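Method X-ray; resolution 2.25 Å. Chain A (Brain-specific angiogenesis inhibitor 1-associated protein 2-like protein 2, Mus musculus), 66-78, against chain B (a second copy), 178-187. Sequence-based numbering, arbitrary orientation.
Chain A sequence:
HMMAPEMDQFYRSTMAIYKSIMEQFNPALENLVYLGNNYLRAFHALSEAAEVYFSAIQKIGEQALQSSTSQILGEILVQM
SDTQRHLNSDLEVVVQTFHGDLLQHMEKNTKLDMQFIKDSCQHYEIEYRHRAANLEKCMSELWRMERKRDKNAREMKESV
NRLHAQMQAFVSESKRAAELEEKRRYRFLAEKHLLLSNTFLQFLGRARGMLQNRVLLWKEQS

Chain A (66-78) QSSTSQILGEILV
Chain B (178-187) AELEEKRRYR

The contact packs a serine/threonine-rich turn and the first helical turns after it against one side of a helix from the second copy, joining a water-centred polar end to a small apolar patch and burying 525 Å² in all. Chain A is helical from Gln A71 to Val A78, chain B throughout; the axes run nearly parallel, 24° apart and 9.6 Å at closest approach. In register, Ser A70 CA lies 5.5 Å from Lys B183 CA, and Leu A73 CA lies 6.4 Å from Arg B187 CA.

Ser A67 leaves helical geometry (phi/psi -64/-176°), and its OG accepts a hydrogen bond from Ser A70 N (2.9 Å), closing the turn. Water 1 fills the gap: it donates to Ser A67 OG (3.1 Å) and Glu B182 OE1 (2.8 Å), accepts from Thr A69 N (3.0 Å) and bonds Ser A70 OG (2.9 Å). The direct hydrogen bond, Ser A68 OG to Glu B179 OE2 (2.8 Å), is weak.

Lys B183 (chi1 t) lays its aliphatic chain along the turn, CD 3.2 Å from Thr A69 O. Ser A70 (chi1 m) brings OG within 3.4 Å of Tyr B186 CD2. Leu A73 and Leu A77, both m,t, follow one helical turn apart: CD1 of Leu A73 lies 4.1 Å from Tyr B186 CB, and CD1 of Leu A77 4.2 Å from Tyr B186 CD1.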

# COMPACT_ATOMS: atom_id res chain seq x y z
N GLN A 66 4.77 12.62 28.72
CA GLN A 66 5.42 12.70 30.04
C GLN A 66 6.12 14.01 30.32
O GLN A 66 6.29 14.42 31.47
CB GLN A 66 6.44 11.57 30.21
CG GLN A 66 6.01 10.50 31.17
CD GLN A 66 4.67 9.92 30.81
OE1 GLN A 66 4.51 9.32 29.75
NE2 GLN A 66 3.69 10.08 31.70
N SER A 67 6.54 14.67 29.25
CA SER A 67 7.35 15.89 29.32
C SER A 67 6.62 17.06 29.98
O SER A 67 5.48 16.93 30.46
CB SER A 67 7.82 16.30 27.92
OG SER A 67 6.89 17.19 27.31
N SER A 68 7.28 18.21 29.99
CA SER A 68 6.78 19.40 30.67
C SER A 68 6.16 20.42 29.72
O SER A 68 5.30 21.18 30.12
CB SER A 68 7.90 20.05 31.49
OG SER A 68 8.88 20.59 30.62
N THR A 69 6.59 20.46 28.46
CA THR A 69 5.97 21.40 27.53
C THR A 69 5.50 20.79 26.20
O THR A 69 4.89 21.49 25.38
CB THR A 69 6.90 22.59 27.23
OG1 THR A 69 8.11 22.10 26.65
CG2 THR A 69 7.20 23.41 28.53
N SER A 70 5.76 19.51 25.98
CA SER A 70 5.41 18.87 24.70
C SER A 70 4.22 17.90 24.78
O SER A 70 4.13 16.96 23.99
CB SER A 70 6.62 18.13 24.09
OG SER A 70 7.84 18.86 24.23
N GLN A 71 3.31 18.14 25.72
CA GLN A 71 2.13 17.29 25.90
C GLN A 71 1.22 17.21 24.66
O GLN A 71 0.75 16.13 24.30
CB GLN A 71 1.29 17.75 27.10
CG GLN A 71 2.02 17.69 28.45
CD GLN A 71 2.80 18.95 28.75
OE1 GLN A 71 3.41 19.55 27.87
NE2 GLN A 71 2.79 19.37 30.01
N ILE A 72 0.97 18.36 24.05
CA ILE A 72 0.10 18.47 22.89
C ILE A 72 0.73 17.80 21.65
O ILE A 72 0.04 17.12 20.89
CB ILE A 72 -0.24 19.96 22.60
CG1 ILE A 72 -1.15 20.52 23.72
CG2 ILE A 72 -0.91 20.10 21.24
CD1 ILE A 72 -1.15 22.04 23.83
N LEU A 73 2.03 17.99 21.46
CA LEU A 73 2.75 17.29 20.41
C LEU A 73 2.76 15.80 20.71
O LEU A 73 2.66 14.97 19.81
CB LEU A 73 4.18 17.82 20.30
CG LEU A 73 4.24 19.27 19.81
CD1 LEU A 73 5.58 19.91 20.13
CD2 LEU A 73 3.89 19.37 18.32
N GLY A 74 2.87 15.47 21.99
CA GLY A 74 2.74 14.10 22.45
C GLY A 74 1.42 13.47 22.03
O GLY A 74 1.39 12.33 21.57
N GLU A 75 0.32 14.20 22.20
CA GLU A 75 -1.00 13.69 21.83
C GLU A 75 -1.09 13.44 20.33
O GLU A 75 -1.63 12.43 19.91
CB GLU A 75 -2.11 14.64 22.27
CG GLU A 75 -2.29 14.77 23.79
CD GLU A 75 -2.79 13.48 24.45
OE1 GLU A 75 -3.07 13.51 25.67
OE2 GLU A 75 -2.91 12.45 23.75
N ILE A 76 -0.55 14.35 19.54
CA ILE A 76 -0.60 14.26 18.10
C ILE A 76 0.09 13.02 17.54
O ILE A 76 -0.45 12.35 16.66
CB ILE A 76 -0.02 15.52 17.45
CG1 ILE A 76 -0.94 16.71 17.75
CG2 ILE A 76 0.17 15.29 15.95
CD1 ILE A 76 -0.39 18.07 17.35
N LEU A 77 1.27 12.69 18.08
CA LEU A 77 2.04 11.55 17.59
C LEU A 77 1.37 10.22 17.92
O LEU A 77 1.38 9.28 17.12
CB LEU A 77 3.46 11.57 18.19
CG LEU A 77 4.31 12.78 17.80
CD1 LEU A 77 5.53 12.97 18.76
CD2 LEU A 77 4.79 12.64 16.36
N VAL A 78 0.79 10.15 19.10
CA VAL A 78 0.10 8.96 19.56
C VAL A 78 -1.13 8.74 18.69
O VAL A 78 -1.47 7.60 18.36
CB VAL A 78 -0.28 9.10 21.06
CG1 VAL A 78 -1.25 8.01 21.49
CG2 VAL A 78 0.98 9.04 21.92
N ALA B 178 16.25 24.88 27.60
CA ALA B 178 16.38 23.44 27.45
C ALA B 178 15.05 22.80 27.03
O ALA B 178 15.01 22.00 26.10
CB ALA B 178 16.87 22.82 28.75
N GLU B 179 13.98 23.16 27.74
CA GLU B 179 12.65 22.62 27.48
C GLU B 179 12.16 23.03 26.11
O GLU B 179 11.43 22.29 25.43
CB GLU B 179 11.66 23.07 28.56
CG GLU B 179 11.85 22.36 29.88
CD GLU B 179 10.96 22.91 30.99
OE1 GLU B 179 10.46 24.04 30.87
OE2 GLU B 179 10.76 22.19 32.00
N LEU B 180 12.57 24.23 25.69
CA LEU B 180 12.30 24.69 24.33
C LEU B 180 12.98 23.84 23.26
O LEU B 180 12.45 23.66 22.17
CB LEU B 180 12.73 26.15 24.16
CG LEU B 180 12.29 26.83 22.86
CD1 LEU B 180 10.78 27.10 22.87
CD2 LEU B 180 13.06 28.11 22.63
N GLU B 181 14.17 23.32 23.57
CA GLU B 181 14.97 22.58 22.60
C GLU B 181 14.38 21.20 22.42
O GLU B 181 14.26 20.69 21.30
CB GLU B 181 16.41 22.46 23.10
CG GLU B 181 17.43 22.51 21.99
CD GLU B 181 17.29 23.75 21.14
OE1 GLU B 181 17.17 24.86 21.70
OE2 GLU B 181 17.29 23.61 19.89
N GLU B 182 14.01 20.60 23.54
CA GLU B 182 13.38 19.30 23.59
C GLU B 182 12.06 19.31 22.82
O GLU B 182 11.73 18.36 22.09
CB GLU B 182 13.11 18.94 25.04
CG GLU B 182 12.84 17.49 25.30
CD GLU B 182 12.04 17.28 26.57
OE1 GLU B 182 11.41 18.24 27.05
OE2 GLU B 182 12.04 16.14 27.08
N LYS B 183 11.31 20.39 22.98
CA LYS B 183 10.02 20.54 22.32
C LYS B 183 10.16 20.84 20.83
O LYS B 183 9.35 20.38 20.05
CB LYS B 183 9.18 21.62 23.00
CG LYS B 183 7.98 22.07 22.19
CD LYS B 183 6.82 22.50 23.08
CE LYS B 183 7.08 23.85 23.71
NZ LYS B 183 7.43 24.89 22.69
N ARG B 184 11.15 21.64 20.44
CA ARG B 184 11.41 21.86 19.02
C ARG B 184 11.55 20.53 18.27
O ARG B 184 11.12 20.39 17.11
CB ARG B 184 12.69 22.68 18.81
CG ARG B 184 12.47 24.16 18.49
CD ARG B 184 12.59 25.02 19.73
NE ARG B 184 13.29 26.28 19.49
CZ ARG B 184 12.70 27.41 19.09
NH1 ARG B 184 13.43 28.50 18.90
NH2 ARG B 184 11.39 27.44 18.88
N ARG B 185 12.14 19.55 18.93
CA ARG B 185 12.44 18.28 18.29
C ARG B 185 11.21 17.39 18.12
O ARG B 185 11.03 16.75 17.09
CB ARG B 185 13.60 17.58 19.00
CG ARG B 185 14.97 18.09 18.54
CD ARG B 185 15.97 18.22 19.69
NE ARG B 185 17.19 18.91 19.26
CZ ARG B 185 17.36 20.23 19.29
NH1 ARG B 185 18.50 20.78 18.88
NH2 ARG B 185 16.37 21.01 19.72
N TYR B 186 10.35 17.35 19.14
CA TYR B 186 9.02 16.75 18.97
C TYR B 186 8.23 17.49 17.90
O TYR B 186 7.56 16.88 17.07
CB TYR B 186 8.24 16.77 20.29
CG TYR B 186 8.74 15.78 21.33
CD1 TYR B 186 8.73 14.41 21.08
CD2 TYR B 186 9.20 16.22 22.57
CE1 TYR B 186 9.19 13.51 22.03
CE2 TYR B 186 9.66 15.32 23.54
CZ TYR B 186 9.65 13.97 23.26
OH TYR B 186 10.10 13.07 24.21
N ARG B 187 8.32 18.82 17.90
CA ARG B 187 7.62 19.59 16.88
C ARG B 187 8.05 19.23 15.45
O ARG B 187 7.23 19.27 14.55
CB ARG B 187 7.77 21.10 17.10
CG ARG B 187 6.71 21.88 16.32
CD ARG B 187 7.10 23.32 16.10
NE ARG B 187 7.47 23.97 17.35
CZ ARG B 187 8.64 24.57 17.58
NH1 ARG B 187 8.87 25.13 18.76
NH2 ARG B 187 9.56 24.63 16.62
O HOH W 1 8.90 19.50 26.83